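Local atomic coordinates of cellobiose 2-epimerase (Caldibacillus thermoamylovorans, PDB entry 5ZHB), a protein that catalyses the epimerisation of cellobiose at C2 of its reducing-end glucose, giving 4-O-beta-D-glucopyranosyl-D-mannose. Residues 305-308 with 309-313; 130-133 with 134-138. One frame throughout, in Å; residues are numbered along the deposited sequence.

Overall arrangement
The two contacts follow one another along the chain, neither nesting nor crossing, and neither closes a long loop: each joins residues about one turn apart where a helix begins. Contact 2 comes first, at residues 130-138, just after helix 111-128 has ended and helix 131-145 starts; its side chains pack on helices 69-86 and 111-128. Contact 1, residues 305-313, lies much later, where strand 299-305 runs into helix 306-323, and reaches helices 245-262, 326-343 and 375-387. The two lie on opposite sides of the chain's centre, with contact centres 31 Å apart and nearest atoms about 21 Å apart, in what is, by family, an (alpha/alpha)6 barrel.

Contact 1: residues 305-308 with 309-313; sequences VWWV and QVEAM
Val305 with Gln309 and Trp307 with Glu311 form local contacts one turn apart at the buried start of helix 306-323, where strand 299-305 gives way to helix. Val305 is the N-cap residue, and Gln309 folds back toward it. With CG beside its own backbone N (chi1 -48°) and a second bend at chi2, the glutamine brings NE2 to within 3.3 Å of Val305 O, a weak hydrogen bond. The backbone N of Gln309 also bonds weakly to Val305 O, as does Val308 N, so this carbonyl gathers several weak bonds at once. The other end of the glutamine side chain, OE1, is bonded to the backbone N of Leu291.

Bonding at this helix start tightens with distance from the cap. The bonds that Trp306 O receives from Gln309 N and Val310 N are weak, whereas Glu311 N meets Trp307 O at 3.0 Å in a nearly straight bond (169°).

In relatives of this (alpha/alpha)6-barrel family the substrate pocket lies at the end where the inner helices start, and partly exposed Trp307, with His247 and His376 beside it, probably faces that pocket. Glu311 CG meets the edge of this indole, in its plane, 4.0 Å from CE3, while Val308 CG2 stands 3.7 Å above one face, over the ring centre. The Glu311 chain bends at chi2, its CG 3.3 Å from Trp307 O, and leaves the carboxylate turned 53° from the indole plane. Beyond the helix that carboxylate is held at both oxygens: OE1 by Trp253 NE1, OE2 by His376 ND1 and a salt bridge to Arg379. His376 in turn stacks on the Trp307 ring, tying indole and carboxylate to helix 375-387.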
loop_
_atom_site.group_PDB
_atom_site.type_symbol
_atom_site.label_atom_id
_atom_site.label_comp_id
_atom_site.label_asym_id
_atom_site.label_seq_id
_atom_site.Cartn_x
_atom_site.Cartn_y
_atom_site.Cartn_z
ATOM N N VAL A 305 11.038 9.505 2.332
ATOM C CA VAL A 305 10.301 8.897 1.231
ATOM C C VAL A 305 8.844 9.239 1.453
ATOM O O VAL A 305 8.378 9.125 2.586
ATOM C CB VAL A 305 10.525 7.373 1.120
ATOM C CG1 VAL A 305 9.686 6.742 0.021
ATOM C CG2 VAL A 305 11.981 7.041 0.834
ATOM N N TRP A 306 8.120 9.594 0.370
ATOM C CA TRP A 306 6.782 10.155 0.487
ATOM C C TRP A 306 5.833 9.216 1.239
ATOM O O TRP A 306 5.152 9.639 2.190
ATOM C CB TRP A 306 6.235 10.590 -0.898
ATOM C CG TRP A 306 5.343 9.582 -1.572
ATOM C CD1 TRP A 306 3.984 9.582 -1.528
ATOM C CD2 TRP A 306 5.718 8.398 -2.293
ATOM N NE1 TRP A 306 3.490 8.513 -2.219
ATOM C CE2 TRP A 306 4.521 7.755 -2.684
ATOM C CE3 TRP A 306 6.932 7.825 -2.665
ATOM C CZ2 TRP A 306 4.502 6.549 -3.382
ATOM C CZ3 TRP A 306 6.913 6.654 -3.391
ATOM C CH2 TRP A 306 5.721 6.031 -3.750
ATOM N N TRP A 307 5.793 7.944 0.864
ATOM C CA TRP A 307 4.798 7.033 1.422
ATOM C C TRP A 307 5.053 6.772 2.906
ATOM O O TRP A 307 4.092 6.583 3.649
ATOM C CB TRP A 307 4.682 5.719 0.632
ATOM C CG TRP A 307 5.842 4.760 0.714
ATOM C CD1 TRP A 307 6.862 4.616 -0.177
ATOM C CD2 TRP A 307 6.056 3.761 1.732
ATOM N NE1 TRP A 307 7.718 3.632 0.231
ATOM C CE2 TRP A 307 7.250 3.092 1.403
ATOM C CE3 TRP A 307 5.356 3.380 2.888
ATOM C CZ2 TRP A 307 7.751 2.048 2.185
ATOM C CZ3 TRP A 307 5.844 2.336 3.646
ATOM C CH2 TRP A 307 7.039 1.689 3.310
ATOM N N VAL A 308 6.341 6.802 3.299
ATOM C CA VAL A 308 6.715 6.602 4.696
ATOM C C VAL A 308 6.127 7.707 5.575
ATOM O O VAL A 308 5.507 7.427 6.602
ATOM C CB VAL A 308 8.250 6.498 4.810
ATOM C CG1 VAL A 308 8.694 6.506 6.270
ATOM C CG2 VAL A 308 8.822 5.315 4.036
ATOM N N GLN A 309 6.156 8.949 5.091
ATOM C CA GLN A 309 5.675 10.071 5.869
ATOM C C GLN A 309 4.173 9.928 6.084
ATOM O O GLN A 309 3.681 10.106 7.193
ATOM C CB GLN A 309 5.983 11.406 5.200
ATOM C CG GLN A 309 7.410 11.580 4.701
ATOM C CD GLN A 309 8.467 11.309 5.752
ATOM O OE1 GLN A 309 8.375 11.793 6.876
ATOM N NE2 GLN A 309 9.418 10.447 5.431
ATOM N N VAL A 310 3.409 9.635 5.028
ATOM C CA VAL A 310 1.964 9.621 5.199
ATOM C C VAL A 310 1.496 8.405 6.019
ATOM O O VAL A 310 0.507 8.500 6.723
ATOM C CB VAL A 310 1.199 9.669 3.856
ATOM C CG1 VAL A 310 1.655 10.837 2.997
ATOM C CG2 VAL A 310 1.260 8.377 3.069
ATOM N N GLU A 311 2.112 7.239 5.839
ATOM C CA GLU A 311 1.789 6.086 6.682
ATOM C C GLU A 311 2.095 6.410 8.145
ATOM O O GLU A 311 1.385 5.959 9.031
ATOM C CB GLU A 311 2.501 4.806 6.256
ATOM C CG GLU A 311 2.043 4.293 4.889
ATOM C CD GLU A 311 0.581 3.993 4.718
ATOM O OE1 GLU A 311 -0.067 3.718 5.747
ATOM O OE2 GLU A 311 0.064 4.066 3.554
ATOM N N ALA A 312 3.167 7.145 8.409
ATOM C CA ALA A 312 3.462 7.543 9.789
ATOM C C ALA A 312 2.355 8.454 10.331
ATOM O O ALA A 312 1.919 8.308 11.481
ATOM C CB ALA A 312 4.822 8.192 9.856
ATOM N N MET A 313 1.855 9.376 9.498
ATOM C CA MET A 313 0.779 10.258 9.959
ATOM C C MET A 313 -0.452 9.429 10.311
ATOM O O MET A 313 -1.075 9.646 11.357
ATOM C CB MET A 313 0.441 11.385 8.965
ATOM C CG MET A 313 1.482 12.477 8.956
ATOM S SD MET A 313 1.189 13.870 7.838
ATOM C CE MET A 313 1.463 13.192 6.192
#

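Contact 2: residues 130-133 with 134-138; sequences NQEA and LDYAK
Glu132 and Tyr136, one turn apart in the first turns of helix 131-145, leave the helix together, the glutamate chain alongside the ring. Glu132 CG lies 3.6 Å from Tyr136 CE2. With its CG anti to the backbone N (chi1 -175°) and the chain extended beyond, the glutamate follows the tyrosine outward until OE1 reaches the ring edge, in plane, 4.0 Å from CE2; carboxylate and ring planes are 62° apart. Nearer the ring's base, Tyr136 CD2 sits 3.3 Å from Glu132 O. That oxygen also accepts the backbone N of Tyr136 at 2.8 Å.

The packed face is that of buried Ala133, Leu134 and Ala137, set against neighbouring helices of the (alpha/alpha)6 barrel. Ala133 packs on Tyr79 of helix 69-86 and on Tyr124 of helix 111-128, where Leu134 meets Tyr125 and Ala137 meets Thr122. Tyr136 stands at the border, its ring also touching Tyr79. The solvent side is looser and carries exposed Glu132, Gln131 and Asp135. Gln131, which also touches a crystal neighbour, bends at chi2, and its side chain meets that of Leu134 through NE2, 4.0 Å from CD2; Asp135 directs OD2 to Gln139 NE2.

Asn130 is the N-cap. Its OD1 takes Ala133 N at 3.2 Å, from above the carbonyl plane of the amide, and Glu132 N more weakly, while Asn130 O starts the backbone ladder with Leu134 N at 3.3 Å.

Two carboxylates, those of Glu132 and Asp135, thus stand in the first turns, where the helix dipole would probably favour negative charge. For Glu132, the bond from OE1 to Tyr79 OH probably sets the orientation of the carboxylate, with the C-H edge of Tyr136 adding at most a weak attraction.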
loop_
_atom_site.group_PDB
_atom_site.type_symbol
_atom_site.label_atom_id
_atom_site.label_comp_id
_atom_site.label_asym_id
_atom_site.label_seq_id
_atom_site.Cartn_x
_atom_site.Cartn_y
_atom_site.Cartn_z
ATOM N N ASN A 130 -21.089 -3.694 -8.069
ATOM C CA ASN A 130 -20.881 -4.418 -9.308
ATOM C C ASN A 130 -20.479 -5.856 -8.990
ATOM O O ASN A 130 -19.346 -6.122 -8.581
ATOM C CB ASN A 130 -19.861 -3.721 -10.207
ATOM C CG ASN A 130 -19.627 -4.447 -11.514
ATOM O OD1 ASN A 130 -19.637 -5.679 -11.564
ATOM N ND2 ASN A 130 -19.433 -3.707 -12.588
ATOM N N GLN A 131 -21.402 -6.789 -9.276
ATOM C CA GLN A 131 -21.249 -8.194 -8.929
ATOM C C GLN A 131 -20.035 -8.819 -9.620
ATOM O O GLN A 131 -19.412 -9.725 -9.068
ATOM C CB GLN A 131 -22.510 -8.973 -9.297
ATOM C CG GLN A 131 -22.539 -10.386 -8.726
ATOM C CD GLN A 131 -22.459 -10.420 -7.215
ATOM O OE1 GLN A 131 -23.161 -9.682 -6.510
ATOM N NE2 GLN A 131 -21.581 -11.271 -6.703
ATOM N N GLU A 132 -19.725 -8.346 -10.834
ATOM C CA GLU A 132 -18.574 -8.828 -11.579
ATOM C C GLU A 132 -17.285 -8.522 -10.796
ATOM O O GLU A 132 -16.418 -9.387 -10.619
ATOM C CB GLU A 132 -18.667 -8.135 -12.933
ATOM C CG GLU A 132 -17.601 -8.589 -13.920
ATOM C CD GLU A 132 -17.535 -7.714 -15.160
ATOM O OE1 GLU A 132 -16.983 -6.564 -15.130
ATOM O OE2 GLU A 132 -18.094 -8.227 -16.159
ATOM N N ALA A 133 -17.202 -7.290 -10.284
ATOM C CA ALA A 133 -16.041 -6.835 -9.526
ATOM C C ALA A 133 -15.818 -7.746 -8.322
ATOM O O ALA A 133 -14.690 -8.158 -8.066
ATOM C CB ALA A 133 -16.223 -5.382 -9.113
ATOM N N LEU A 134 -16.903 -8.098 -7.608
ATOM C CA LEU A 134 -16.783 -8.934 -6.423
ATOM C C LEU A 134 -16.360 -10.358 -6.801
ATOM O O LEU A 134 -15.544 -10.953 -6.091
ATOM C CB LEU A 134 -18.070 -8.932 -5.593
ATOM C CG LEU A 134 -18.086 -9.889 -4.393
ATOM C CD1 LEU A 134 -16.935 -9.582 -3.437
ATOM C CD2 LEU A 134 -19.413 -9.875 -3.629
ATOM N N ASP A 135 -16.918 -10.899 -7.898
ATOM C CA ASP A 135 -16.546 -12.217 -8.413
ATOM C C ASP A 135 -15.059 -12.250 -8.778
ATOM O O ASP A 135 -14.360 -13.236 -8.582
ATOM C CB ASP A 135 -17.336 -12.557 -9.670
ATOM C CG ASP A 135 -17.002 -13.893 -10.329
ATOM O OD1 ASP A 135 -17.160 -14.939 -9.662
ATOM O OD2 ASP A 135 -16.564 -13.884 -11.508
ATOM N N TYR A 136 -14.593 -11.179 -9.406
ATOM C CA TYR A 136 -13.185 -11.077 -9.765
ATOM C C TYR A 136 -12.350 -11.148 -8.492
ATOM O O TYR A 136 -11.370 -11.888 -8.444
ATOM C CB TYR A 136 -12.986 -9.802 -10.579
ATOM C CG TYR A 136 -13.168 -9.942 -12.084
ATOM C CD1 TYR A 136 -12.517 -10.940 -12.801
ATOM C CD2 TYR A 136 -13.953 -9.042 -12.798
ATOM C CE1 TYR A 136 -12.667 -11.048 -14.179
ATOM C CE2 TYR A 136 -14.100 -9.130 -14.177
ATOM C CZ TYR A 136 -13.449 -10.131 -14.873
ATOM O OH TYR A 136 -13.554 -10.216 -16.235
ATOM N N ALA A 137 -12.791 -10.415 -7.448
ATOM C CA ALA A 137 -12.078 -10.383 -6.174
ATOM C C ALA A 137 -11.986 -11.787 -5.575
ATOM O O ALA A 137 -10.905 -12.255 -5.183
ATOM C CB ALA A 137 -12.749 -9.416 -5.218
ATOM N N LYS A 138 -13.119 -12.494 -5.589
ATOM C CA LYS A 138 -13.158 -13.861 -5.099
ATOM C C LYS A 138 -12.266 -14.781 -5.923
ATOM O O LYS A 138 -11.622 -15.643 -5.342
ATOM C CB LYS A 138 -14.596 -14.383 -5.012
ATOM C CG LYS A 138 -15.477 -13.616 -4.031
ATOM C CD LYS A 138 -16.816 -14.285 -3.757
ATOM C CE LYS A 138 -17.820 -13.394 -3.105
ATOM N NZ LYS A 138 -19.107 -14.077 -2.981
#